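Local coordinates for protein epoxyqueuosine reductase (Streptococcus thermophilus, PDB 5D6S) that belongs to the QueG family of epoxyqueuosine reductases and holds cobalamin and two iron/sulfur clusters within a single chain, at residues A[381-384]-A[385-388]; A[298-301]-A[302-305]. All blocks are in the same frame, centred on the assembly; numbering follows the deposited sequence.

Contact 1 (A[381-384]-A[385-388]); sequences PKDE and HSQA
P381 leads the chain into the first turn of a helix and lays its ring over the backbone there: P381 CB lies 3.4 Å from Q387 N and 3.6 Å from S386 CB, while CG rests near Q387 CA. The side chain of Q387, bent at its second torsion, crosses the ring at about a right angle. D383 is the N-cap, and its two carboxylate oxygens divide the work. D383 OD1 takes a weak bond from S386 OG at 3.3 Å, and D383 OD2 a weak capping bond from H385 N at 3.4 Å. A chi1 of 72° sets CG between the backbone N and the carbonyl carbon, folding the carboxylate back over the start of the helix, where OD2 meets the N-H of H385 and the negative charge would probably be favoured by the positive end of the helix dipole. The same OD2 also lies in the plane of the H385 ring, at its CD2 edge. The backbone carries the stronger bonds: D383 O receives Q387 N at 3.0 Å, and E384 O receives A388 N at 2.9 Å. The whole arrangement opens helix 384-396 after the loop that follows helix 370-377. D383 and S386 face helix 351-364, touching P351 and T354 among others, and H385 reaches M247 in a loop far earlier in the sequence.

Contact 2 (A[298-301]-A[302-305]); sequences ELTN and KSFK
L299 turns its side chain toward the first turn of the helix that follows, and S303 OG is the first atom it meets, 3.8 Å from L299 CB. Beyond CG the two methyl groups part. L299 CD2 lies against the hydroxymethyl group of S303, 3.4 Å from its OG and 3.6 Å from its CB, whereas L299 CD1 makes an apolar contact at the edge of the F304 ring, 4.2 Å from F304 CD1. The ring arrives there because F304 holds CG anti to the backbone N (chi1 -179°), directing it to a buried place beside K318 and L321 of helix 318-331. The hydroxyl that L299 CD2 touches also does the polar work: S303 OG accepts the N-H of T300 at 2.8 Å in a fairly straight bond, 159° at the hydrogen. T300, the N-cap, brings its own OG1 back over the turn, 3.1 Å from S303 N. Helical bonding then begins, with F304 N donating to T300 O at 2.8 Å and K305 N to N301 O at 3.0 Å. The CB of K305 packs close to that same N301 O. With threonine at the N-cap and serine three residues on, bonded back to the N-cap N-H, the start of helix 301-308 has the serine-to-backbone half of a capping box.

Contacts 1 and 2 are two solutions to one problem, how a loop passes into a helix. Contact 2 comes first along the chain, at the start of helix 301-308; contact 1 follows at the start of helix 384-396, the last of the chain. Their centres are 26 Å apart and their nearest atoms about 18 Å, so they do not touch. Both belong to the wholly helical C-terminal part of the chain, where they adjoin different members of it, helix 318-331 for contact 2 and helix 351-364 for contact 1. Neither supplies residues to the cobalamin or cluster pockets; each marks where a helix of this part begins.

Contact 1 (A[381-384]-A[385-388])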
loop_
_atom_site.group_PDB
_atom_site.type_symbol
_atom_site.label_atom_id
_atom_site.label_comp_id
_atom_site.label_asym_id
_atom_site.label_seq_id
_atom_site.Cartn_x
_atom_site.Cartn_y
_atom_site.Cartn_z
ATOM N N PRO A 381 27.428 -10.492 17.310
ATOM C CA PRO A 381 26.377 -10.867 16.397
ATOM C C PRO A 381 26.677 -12.147 15.653
ATOM O O PRO A 381 27.747 -12.302 15.089
ATOM C CB PRO A 381 26.327 -9.678 15.454
ATOM C CG PRO A 381 26.595 -8.532 16.352
ATOM C CD PRO A 381 27.663 -9.039 17.284
ATOM N N LYS A 382 25.707 -13.048 15.664
ATOM C CA LYS A 382 25.717 -14.264 14.845
ATOM C C LYS A 382 25.986 -13.967 13.348
ATOM O O LYS A 382 27.010 -14.363 12.810
ATOM C CB LYS A 382 24.362 -14.965 15.030
ATOM C CG LYS A 382 23.961 -16.007 13.984
ATOM C CD LYS A 382 24.325 -17.428 14.404
ATOM C CE LYS A 382 23.490 -18.456 13.659
ATOM N NZ LYS A 382 23.649 -19.817 14.237
ATOM N N ASP A 383 25.090 -13.214 12.720
ATOM C CA ASP A 383 25.106 -13.000 11.276
ATOM C C ASP A 383 25.540 -11.589 10.801
ATOM O O ASP A 383 25.727 -10.684 11.586
ATOM C CB ASP A 383 23.721 -13.325 10.724
ATOM C CG ASP A 383 22.696 -12.297 11.093
ATOM O OD1 ASP A 383 22.289 -12.275 12.273
ATOM O OD2 ASP A 383 22.301 -11.509 10.197
ATOM N N GLU A 384 25.654 -11.433 9.488
ATOM C CA GLU A 384 26.261 -10.270 8.873
ATOM C C GLU A 384 25.478 -8.966 9.026
ATOM O O GLU A 384 26.051 -7.920 9.207
ATOM C CB GLU A 384 26.519 -10.558 7.392
ATOM C CG GLU A 384 27.270 -9.442 6.681
ATOM C CD GLU A 384 27.917 -9.859 5.354
ATOM O OE1 GLU A 384 28.545 -10.966 5.304
ATOM O OE2 GLU A 384 27.839 -9.035 4.383
ATOM N N HIS A 385 24.168 -9.019 8.957
ATOM C CA HIS A 385 23.390 -7.813 9.139
ATOM C C HIS A 385 23.407 -7.279 10.557
ATOM O O HIS A 385 23.589 -6.082 10.757
ATOM C CB HIS A 385 21.959 -8.046 8.751
ATOM C CG HIS A 385 21.803 -8.512 7.352
ATOM N ND1 HIS A 385 21.723 -7.644 6.283
ATOM C CD2 HIS A 385 21.714 -9.762 6.841
ATOM C CE1 HIS A 385 21.575 -8.344 5.171
ATOM N NE2 HIS A 385 21.557 -9.630 5.485
ATOM N N SER A 386 23.226 -8.165 11.528
ATOM C CA SER A 386 23.431 -7.796 12.920
ATOM C C SER A 386 24.837 -7.239 13.190
ATOM O O SER A 386 24.985 -6.207 13.855
ATOM C CB SER A 386 23.176 -8.980 13.814
ATOM O OG SER A 386 21.802 -9.345 13.763
ATOM N N GLN A 387 25.857 -7.901 12.631
ATOM C CA GLN A 387 27.251 -7.466 12.740
ATOM C C GLN A 387 27.410 -6.049 12.224
ATOM O O GLN A 387 27.929 -5.176 12.909
ATOM C CB GLN A 387 28.165 -8.386 11.929
ATOM C CG GLN A 387 29.651 -8.103 12.063
ATOM C CD GLN A 387 30.225 -8.634 13.363
ATOM O OE1 GLN A 387 29.781 -9.670 13.883
ATOM N NE2 GLN A 387 31.221 -7.936 13.900
ATOM N N ALA A 388 26.866 -5.805 11.042
ATOM C CA ALA A 388 26.937 -4.494 10.442
ATOM C C ALA A 388 26.305 -3.410 11.310
ATOM O O ALA A 388 26.902 -2.347 11.520
ATOM C CB ALA A 388 26.290 -4.527 9.077
#

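Contact 2 (A[298-301]-A[302-305])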
loop_
_atom_site.group_PDB
_atom_site.type_symbol
_atom_site.label_atom_id
_atom_site.label_comp_id
_atom_site.label_asym_id
_atom_site.label_seq_id
_atom_site.Cartn_x
_atom_site.Cartn_y
_atom_site.Cartn_z
ATOM N N GLU A 298 4.534 -8.603 20.491
ATOM C CA GLU A 298 4.317 -9.867 21.219
ATOM C C GLU A 298 3.587 -10.885 20.357
ATOM O O GLU A 298 3.501 -12.049 20.700
ATOM C CB GLU A 298 3.486 -9.675 22.495
ATOM C CG GLU A 298 4.090 -8.778 23.550
ATOM C CD GLU A 298 5.441 -9.262 24.040
ATOM O OE1 GLU A 298 5.607 -10.476 24.298
ATOM O OE2 GLU A 298 6.338 -8.393 24.175
ATOM N N LEU A 299 3.066 -10.473 19.227
ATOM C CA LEU A 299 2.251 -11.381 18.434
ATOM C C LEU A 299 3.045 -12.524 17.829
ATOM O O LEU A 299 4.175 -12.348 17.394
ATOM C CB LEU A 299 1.542 -10.613 17.322
ATOM C CG LEU A 299 0.496 -9.625 17.858
ATOM C CD1 LEU A 299 0.025 -8.659 16.784
ATOM C CD2 LEU A 299 -0.695 -10.400 18.410
ATOM N N THR A 300 2.421 -13.694 17.812
ATOM C CA THR A 300 2.937 -14.876 17.126
ATOM C C THR A 300 2.242 -14.993 15.777
ATOM O O THR A 300 1.334 -14.239 15.477
ATOM C CB THR A 300 2.609 -16.151 17.921
ATOM O OG1 THR A 300 1.186 -16.276 18.026
ATOM C CG2 THR A 300 3.194 -16.089 19.312
ATOM N N ASN A 301 2.658 -15.938 14.951
ATOM C CA ASN A 301 1.956 -16.154 13.690
ATOM C C ASN A 301 0.475 -16.393 13.889
ATOM O O ASN A 301 -0.342 -15.887 13.119
ATOM C CB ASN A 301 2.542 -17.332 12.918
ATOM C CG ASN A 301 3.886 -17.006 12.300
ATOM O OD1 ASN A 301 4.159 -15.856 11.913
ATOM N ND2 ASN A 301 4.734 -17.995 12.206
ATOM N N LYS A 302 0.142 -17.181 14.917
ATOM C CA LYS A 302 -1.236 -17.504 15.242
ATOM C C LYS A 302 -1.995 -16.265 15.710
ATOM O O LYS A 302 -3.050 -15.957 15.150
ATOM C CB LYS A 302 -1.313 -18.595 16.315
ATOM C CG LYS A 302 -2.690 -19.225 16.460
ATOM C CD LYS A 302 -2.785 -20.224 17.612
ATOM C CE LYS A 302 -3.321 -19.545 18.863
ATOM N NZ LYS A 302 -3.572 -20.518 19.953
ATOM N N SER A 303 -1.490 -15.571 16.739
ATOM C CA SER A 303 -2.220 -14.409 17.274
ATOM C C SER A 303 -2.276 -13.277 16.256
ATOM O O SER A 303 -3.246 -12.506 16.238
ATOM C CB SER A 303 -1.653 -13.916 18.608
ATOM O OG SER A 303 -0.251 -13.740 18.567
ATOM N N PHE A 304 -1.249 -13.190 15.408
ATOM C CA PHE A 304 -1.252 -12.221 14.320
ATOM C C PHE A 304 -2.366 -12.505 13.291
ATOM O O PHE A 304 -3.061 -11.592 12.890
ATOM C CB PHE A 304 0.087 -12.181 13.584
ATOM C CG PHE A 304 0.119 -11.180 12.463
ATOM C CD1 PHE A 304 0.274 -9.824 12.728
ATOM C CD2 PHE A 304 -0.017 -11.593 11.135
ATOM C CE1 PHE A 304 0.298 -8.889 11.700
ATOM C CE2 PHE A 304 0.018 -10.667 10.104
ATOM C CZ PHE A 304 0.164 -9.309 10.389
ATOM N N LYS A 305 -2.480 -13.758 12.844
ATOM C CA LYS A 305 -3.596 -14.202 11.991
ATOM C C LYS A 305 -4.957 -13.863 12.561
ATOM O O LYS A 305 -5.765 -13.231 11.905
ATOM C CB LYS A 305 -3.534 -15.710 11.779
ATOM C CG LYS A 305 -3.096 -16.115 10.388
ATOM C CD LYS A 305 -4.301 -16.288 9.487
ATOM C CE LYS A 305 -3.921 -16.080 8.029
ATOM N NZ LYS A 305 -5.080 -16.306 7.125
#